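Local coordinates for protein putative 6-phosphogluconolactonase (Neisseria gonorrhoeae, PDB 3LHI) that probably hydrolyses 6-phosphogluconolactone to 6-phosphogluconate, the second step of the oxidative pentose phosphate pathway, at residues A[142-155]-A[166-180]. Residues are numbered along the deposited sequence; the frame is centred on the assembly and turned at random.
Sequences ASIFPKAPQFQTAI and TTPVTAPHERISMTL. With EDO (1,2-ethanediol), chain B.
Ser-143 is bonded across the contact at three atoms. Its N donates to Ser-177 OG (3.0 Å), and that hydroxyl in turn donates a hydrogen bond to Met-178 O. Ser-143 O accepts from Thr-166 OG1 at 2.8 Å. Ser-143 OG receives Arg-175 NH1 and is also bonded to Asp-69 of strand 63-71. Ile-144 lays CD1 against Met-178 O.

Pro-168 CB sits over the centre of one face of the Phe-145 ring, 3.6 Å from its centroid and 9° off the normal, a CH-pi contact. The guanidinium of Arg-175 stands nearly perpendicular to this ring (87°) and brings NH1 to the ring edge. Its NE and NH2 both grip Pro-172 O, which holds the guanidinium against the loop between strands 163-166 and 175-178. A water bridges Lys-147 N and Pro-168 O.

Ala-148 CA makes a C-H...O contact with Thr-167 O (3.2 Å). At the helix N-cap, Gln-150 bends at chi2 (91°) and turns its amide to Thr-167. Gln-150 NE2 gives a nearly straight bond to Thr-167 OG1 (2.9 Å), in the amide plane. Thr-167 N reaches OE1 from above that plane. Thr-167 OG1 in turn donates to Glu-174 OE1. Further on, Leu-180 N bonds to Ala-154 O (3.1 Å), and Leu-180 packs beside Ile-155.

In this member of the glucosamine/galactosamine-6-phosphate isomerase family, the loop and short helix 151-155 are thus joined to the hairpin of strands 163-166 and 175-178, mostly through side-chain hydroxyls, an amide and a guanidinium. Ser-143 has its backbone N and O satisfied by hydroxyls in a buried setting. Through its OG, this one serine ties the loop to both strands 175-178 and 63-71.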
loop_
_atom_site.group_PDB
_atom_site.type_symbol
_atom_site.label_atom_id
_atom_site.label_comp_id
_atom_site.label_asym_id
_atom_site.label_seq_id
_atom_site.Cartn_x
_atom_site.Cartn_y
_atom_site.Cartn_z
ATOM N N ALA A 142 2.640 -4.079 3.406
ATOM C CA ALA A 142 1.257 -4.446 3.125
ATOM C C ALA A 142 0.703 -5.204 4.334
ATOM O O ALA A 142 0.874 -4.694 5.441
ATOM C CB ALA A 142 1.169 -5.166 1.769
ATOM N N SER A 143 0.010 -6.322 4.148
ATOM C CA SER A 143 -0.298 -7.181 5.269
ATOM C C SER A 143 0.433 -8.514 5.060
ATOM O O SER A 143 -0.082 -9.579 5.444
ATOM C CB SER A 143 -1.797 -7.337 5.508
ATOM O OG SER A 143 -2.344 -6.238 6.250
ATOM N N ILE A 144 1.679 -8.444 4.591
ATOM C CA ILE A 144 2.550 -9.613 4.530
ATOM C C ILE A 144 3.347 -9.646 5.844
ATOM O O ILE A 144 4.396 -9.046 5.987
ATOM C CB ILE A 144 3.465 -9.581 3.316
ATOM C CG1 ILE A 144 2.641 -9.413 2.052
ATOM C CG2 ILE A 144 4.315 -10.859 3.294
ATOM C CD1 ILE A 144 3.504 -9.179 0.758
ATOM N N PHE A 145 2.732 -10.274 6.823
ATOM C CA PHE A 145 3.259 -10.356 8.168
ATOM C C PHE A 145 4.137 -11.625 8.338
ATOM O O PHE A 145 3.776 -12.684 7.828
ATOM C CB PHE A 145 2.118 -10.435 9.176
ATOM C CG PHE A 145 1.449 -9.107 9.465
ATOM C CD1 PHE A 145 1.917 -8.324 10.479
ATOM C CD2 PHE A 145 0.344 -8.670 8.723
ATOM C CE1 PHE A 145 1.293 -7.089 10.757
ATOM C CE2 PHE A 145 -0.255 -7.461 8.974
ATOM C CZ PHE A 145 0.220 -6.659 10.007
ATOM N N PRO A 146 5.273 -11.502 9.032
ATOM C CA PRO A 146 6.223 -12.631 9.072
ATOM C C PRO A 146 5.715 -13.899 9.742
ATOM O O PRO A 146 6.184 -14.992 9.397
ATOM C CB PRO A 146 7.411 -12.041 9.802
ATOM C CG PRO A 146 6.823 -10.931 10.650
ATOM C CD PRO A 146 5.758 -10.345 9.804
ATOM N N LYS A 147 4.777 -13.809 10.673
ATOM C CA LYS A 147 4.214 -14.999 11.328
ATOM C C LYS A 147 2.905 -15.474 10.722
ATOM O O LYS A 147 2.308 -16.437 11.178
ATOM C CB LYS A 147 4.022 -14.742 12.845
ATOM C CG LYS A 147 5.325 -14.391 13.538
ATOM C CD LYS A 147 5.172 -14.366 15.023
ATOM C CE LYS A 147 6.532 -14.065 15.719
ATOM N NZ LYS A 147 7.668 -13.514 14.832
ATOM N N ALA A 148 2.427 -14.825 9.646
ATOM C CA ALA A 148 1.197 -15.269 9.038
ATOM C C ALA A 148 1.318 -16.728 8.575
ATOM O O ALA A 148 2.245 -17.024 7.829
ATOM C CB ALA A 148 0.850 -14.366 7.805
ATOM N N PRO A 149 0.318 -17.568 8.852
ATOM C CA PRO A 149 0.395 -18.941 8.310
ATOM C C PRO A 149 0.298 -18.995 6.799
ATOM O O PRO A 149 0.714 -19.972 6.199
ATOM C CB PRO A 149 -0.837 -19.619 8.907
ATOM C CG PRO A 149 -1.418 -18.721 9.857
ATOM C CD PRO A 149 -0.771 -17.384 9.824
ATOM N N GLN A 150 -0.207 -17.940 6.191
ATOM C CA GLN A 150 -0.364 -17.808 4.755
ATOM C C GLN A 150 0.868 -17.180 4.070
ATOM O O GLN A 150 0.820 -16.844 2.897
ATOM C CB GLN A 150 -1.640 -17.037 4.398
ATOM C CG GLN A 150 -2.872 -17.512 5.148
ATOM C CD GLN A 150 -3.120 -16.771 6.459
ATOM O OE1 GLN A 150 -2.201 -16.155 7.023
ATOM N NE2 GLN A 150 -4.360 -16.817 6.938
ATOM N N PHE A 151 1.977 -17.028 4.791
ATOM C CA PHE A 151 3.164 -16.370 4.234
ATOM C C PHE A 151 3.658 -17.040 2.974
ATOM O O PHE A 151 3.964 -16.366 1.996
ATOM C CB PHE A 151 4.278 -16.316 5.276
ATOM C CG PHE A 151 5.420 -15.461 4.919
ATOM C CD1 PHE A 151 6.502 -15.922 4.154
ATOM C CD2 PHE A 151 5.430 -14.147 5.319
ATOM C CE1 PHE A 151 7.546 -15.062 3.818
ATOM C CE2 PHE A 151 6.464 -13.345 4.999
ATOM C CZ PHE A 151 7.504 -13.746 4.264
ATOM N N GLN A 152 3.743 -18.371 2.929
ATOM C CA GLN A 152 4.199 -19.040 1.714
ATOM C C GLN A 152 3.283 -18.774 0.529
ATOM O O GLN A 152 3.766 -18.637 -0.597
ATOM C CB GLN A 152 4.364 -20.556 1.926
ATOM C CG GLN A 152 5.515 -20.927 2.889
ATOM C CD GLN A 152 6.826 -20.524 2.371
ATOM O OE1 GLN A 152 7.553 -19.745 3.005
ATOM N NE2 GLN A 152 7.212 -21.105 1.216
ATOM N N THR A 153 1.980 -18.695 0.751
ATOM C CA THR A 153 1.046 -18.305 -0.329
ATOM C C THR A 153 1.317 -16.867 -0.785
ATOM O O THR A 153 1.343 -16.605 -1.984
ATOM C CB THR A 153 -0.417 -18.493 0.088
ATOM O OG1 THR A 153 -0.648 -19.884 0.411
ATOM C CG2 THR A 153 -1.413 -18.042 -1.001
ATOM N N ALA A 154 1.574 -15.973 0.137
ATOM C CA ALA A 154 1.783 -14.565 -0.188
ATOM C C ALA A 154 2.993 -14.350 -1.038
ATOM O O ALA A 154 3.035 -13.399 -1.818
ATOM C CB ALA A 154 1.857 -13.718 1.116
ATOM N N ILE A 155 4.007 -15.207 -0.890
ATOM C CA ILE A 155 5.253 -15.088 -1.654
ATOM C C ILE A 155 5.354 -16.003 -2.880
ATOM O O ILE A 155 6.348 -15.935 -3.577
ATOM C CB ILE A 155 6.499 -15.223 -0.762
ATOM C CG1 ILE A 155 6.692 -16.667 -0.278
ATOM C CG2 ILE A 155 6.481 -14.196 0.402
ATOM C CD1 ILE A 155 8.078 -16.940 0.389
ATOM N N THR A 166 -4.406 -12.989 4.798
ATOM C CA THR A 166 -3.380 -13.231 5.789
ATOM C C THR A 166 -3.940 -13.010 7.206
ATOM O O THR A 166 -4.885 -12.247 7.432
ATOM C CB THR A 166 -2.113 -12.419 5.618
ATOM O OG1 THR A 166 -2.439 -11.047 5.858
ATOM C CG2 THR A 166 -1.513 -12.559 4.217
ATOM N N THR A 167 -3.390 -13.760 8.147
ATOM C CA THR A 167 -3.659 -13.626 9.576
ATOM C C THR A 167 -2.371 -13.073 10.203
ATOM O O THR A 167 -1.314 -13.709 10.171
ATOM C CB THR A 167 -3.982 -15.017 10.204
ATOM O OG1 THR A 167 -5.070 -15.600 9.529
ATOM C CG2 THR A 167 -4.262 -14.862 11.716
ATOM N N PRO A 168 -2.407 -11.837 10.788
ATOM C CA PRO A 168 -1.164 -11.238 11.199
ATOM C C PRO A 168 -0.458 -11.929 12.375
ATOM O O PRO A 168 0.761 -11.821 12.473
ATOM C CB PRO A 168 -1.584 -9.819 11.587
ATOM C CG PRO A 168 -2.752 -9.531 10.740
ATOM C CD PRO A 168 -3.509 -10.838 10.712
ATOM N N VAL A 169 -1.277 -12.490 13.267
ATOM C CA VAL A 169 -0.866 -13.179 14.503
ATOM C C VAL A 169 -0.490 -12.170 15.569
ATOM O O VAL A 169 -0.957 -12.274 16.723
ATOM C CB VAL A 169 0.260 -14.232 14.274
ATOM C CG1 VAL A 169 0.599 -14.959 15.635
ATOM C CG2 VAL A 169 -0.194 -15.267 13.244
ATOM N N THR A 170 0.349 -11.202 15.225
ATOM C CA THR A 170 0.843 -10.204 16.150
ATOM C C THR A 170 0.066 -8.873 16.150
ATOM O O THR A 170 0.436 -7.956 16.839
ATOM C CB THR A 170 2.315 -9.889 15.883
ATOM O OG1 THR A 170 2.425 -9.418 14.528
ATOM C CG2 THR A 170 3.260 -11.135 16.059
ATOM N N ALA A 171 -0.942 -8.787 15.312
ATOM C CA ALA A 171 -1.785 -7.575 15.133
ATOM C C ALA A 171 -3.192 -8.058 14.859
ATOM O O ALA A 171 -3.402 -9.185 14.395
ATOM C CB ALA A 171 -1.227 -6.699 13.981
ATOM N N PRO A 172 -4.209 -7.209 15.100
ATOM C CA PRO A 172 -5.574 -7.656 14.960
ATOM C C PRO A 172 -6.107 -7.664 13.533
ATOM O O PRO A 172 -5.629 -6.905 12.693
ATOM C CB PRO A 172 -6.359 -6.652 15.809
ATOM C CG PRO A 172 -5.583 -5.445 15.719
ATOM C CD PRO A 172 -4.135 -5.881 15.754
ATOM N N HIS A 173 -7.153 -8.444 13.355
ATOM C CA HIS A 173 -8.007 -8.526 12.201
ATOM C C HIS A 173 -7.375 -9.377 11.087
ATOM O O HIS A 173 -6.227 -9.219 10.740
ATOM C CB HIS A 173 -8.389 -7.162 11.619
ATOM C CG HIS A 173 -8.938 -6.200 12.618
ATOM N ND1 HIS A 173 -10.065 -6.494 13.380
ATOM C CD2 HIS A 173 -8.524 -4.958 12.991
ATOM C CE1 HIS A 173 -10.321 -5.437 14.156
ATOM N NE2 HIS A 173 -9.392 -4.511 13.963
ATOM N N GLU A 174 -8.179 -10.242 10.519
ATOM C CA GLU A 174 -7.817 -10.909 9.270
ATOM C C GLU A 174 -7.625 -9.824 8.237
ATOM O O GLU A 174 -8.273 -8.772 8.294
ATOM C CB GLU A 174 -8.910 -11.890 8.841
ATOM C CG GLU A 174 -9.250 -12.941 9.860
ATOM C CD GLU A 174 -8.056 -13.749 10.288
ATOM O OE1 GLU A 174 -7.243 -14.142 9.416
ATOM O OE2 GLU A 174 -7.897 -14.042 11.518
ATOM N N ARG A 175 -6.745 -10.087 7.275
ATOM C CA ARG A 175 -6.374 -9.110 6.274
ATOM C C ARG A 175 -6.511 -9.646 4.866
ATOM O O ARG A 175 -6.384 -10.881 4.625
ATOM C CB ARG A 175 -4.892 -8.733 6.442
ATOM C CG ARG A 175 -4.459 -8.354 7.844
ATOM C CD ARG A 175 -5.204 -7.152 8.363
ATOM N NE ARG A 175 -4.790 -6.754 9.721
ATOM C CZ ARG A 175 -3.812 -5.919 9.990
ATOM N NH1 ARG A 175 -3.119 -5.313 9.014
ATOM N NH2 ARG A 175 -3.563 -5.611 11.263
ATOM N N ILE A 176 -6.626 -8.719 3.936
ATOM C CA ILE A 176 -6.448 -9.008 2.534
ATOM C C ILE A 176 -5.278 -8.137 2.083
ATOM O O ILE A 176 -5.303 -6.923 2.307
ATOM C CB ILE A 176 -7.759 -8.832 1.708
ATOM C CG1 ILE A 176 -7.498 -9.094 0.223
ATOM C CG2 ILE A 176 -8.439 -7.471 1.952
ATOM C CD1 ILE A 176 -8.750 -8.953 -0.611
ATOM N N SER A 177 -4.266 -8.762 1.455
ATOM C CA SER A 177 -3.010 -8.110 1.069
ATOM C C SER A 177 -2.690 -8.340 -0.375
ATOM O O SER A 177 -2.896 -9.426 -0.929
ATOM C CB SER A 177 -1.861 -8.637 1.864
ATOM O OG SER A 177 -0.671 -7.904 1.718
HETATM N N MSE A 178 -2.101 -7.318 -0.992
HETATM C CA MSE A 178 -1.333 -7.582 -2.203
HETATM C C MSE A 178 -0.247 -8.621 -1.878
HETATM O O MSE A 178 0.373 -8.648 -0.801
HETATM C CB MSE A 178 -0.685 -6.297 -2.685
HETATM C CG MSE A 178 -1.626 -5.339 -3.401
HETATM SE SE MSE A 178 -0.840 -3.700 -3.999
HETATM C CE MSE A 178 0.144 -4.363 -5.486
ATOM N N THR A 179 0.034 -9.438 -2.858
ATOM C CA THR A 179 1.084 -10.419 -2.797
ATOM C C THR A 179 2.436 -9.846 -3.155
ATOM O O THR A 179 2.529 -8.721 -3.730
ATOM C CB THR A 179 0.767 -11.594 -3.721
ATOM O OG1 THR A 179 0.716 -11.047 -5.059
ATOM C CG2 THR A 179 -0.508 -12.329 -3.351
ATOM N N LEU A 180 3.516 -10.543 -2.863
ATOM C CA LEU A 180 4.827 -10.129 -3.306
ATOM C C LEU A 180 4.886 -9.927 -4.828
ATOM O O LEU A 180 5.460 -8.942 -5.308
ATOM C CB LEU A 180 5.883 -11.113 -2.829
ATOM C CG LEU A 180 7.311 -10.771 -3.179
ATOM C CD1 LEU A 180 7.784 -9.416 -2.679
ATOM C CD2 LEU A 180 8.218 -11.904 -2.683
HETATM C C1 EDO B . 0.214 -10.862 20.059
HETATM O O1 EDO B . -1.176 -11.218 20.037
HETATM C C2 EDO B . 0.258 -9.364 19.859
HETATM O O2 EDO B . 1.496 -8.906 19.290
HETATM O O HOH W 1 3.568 -11.554 12.020
#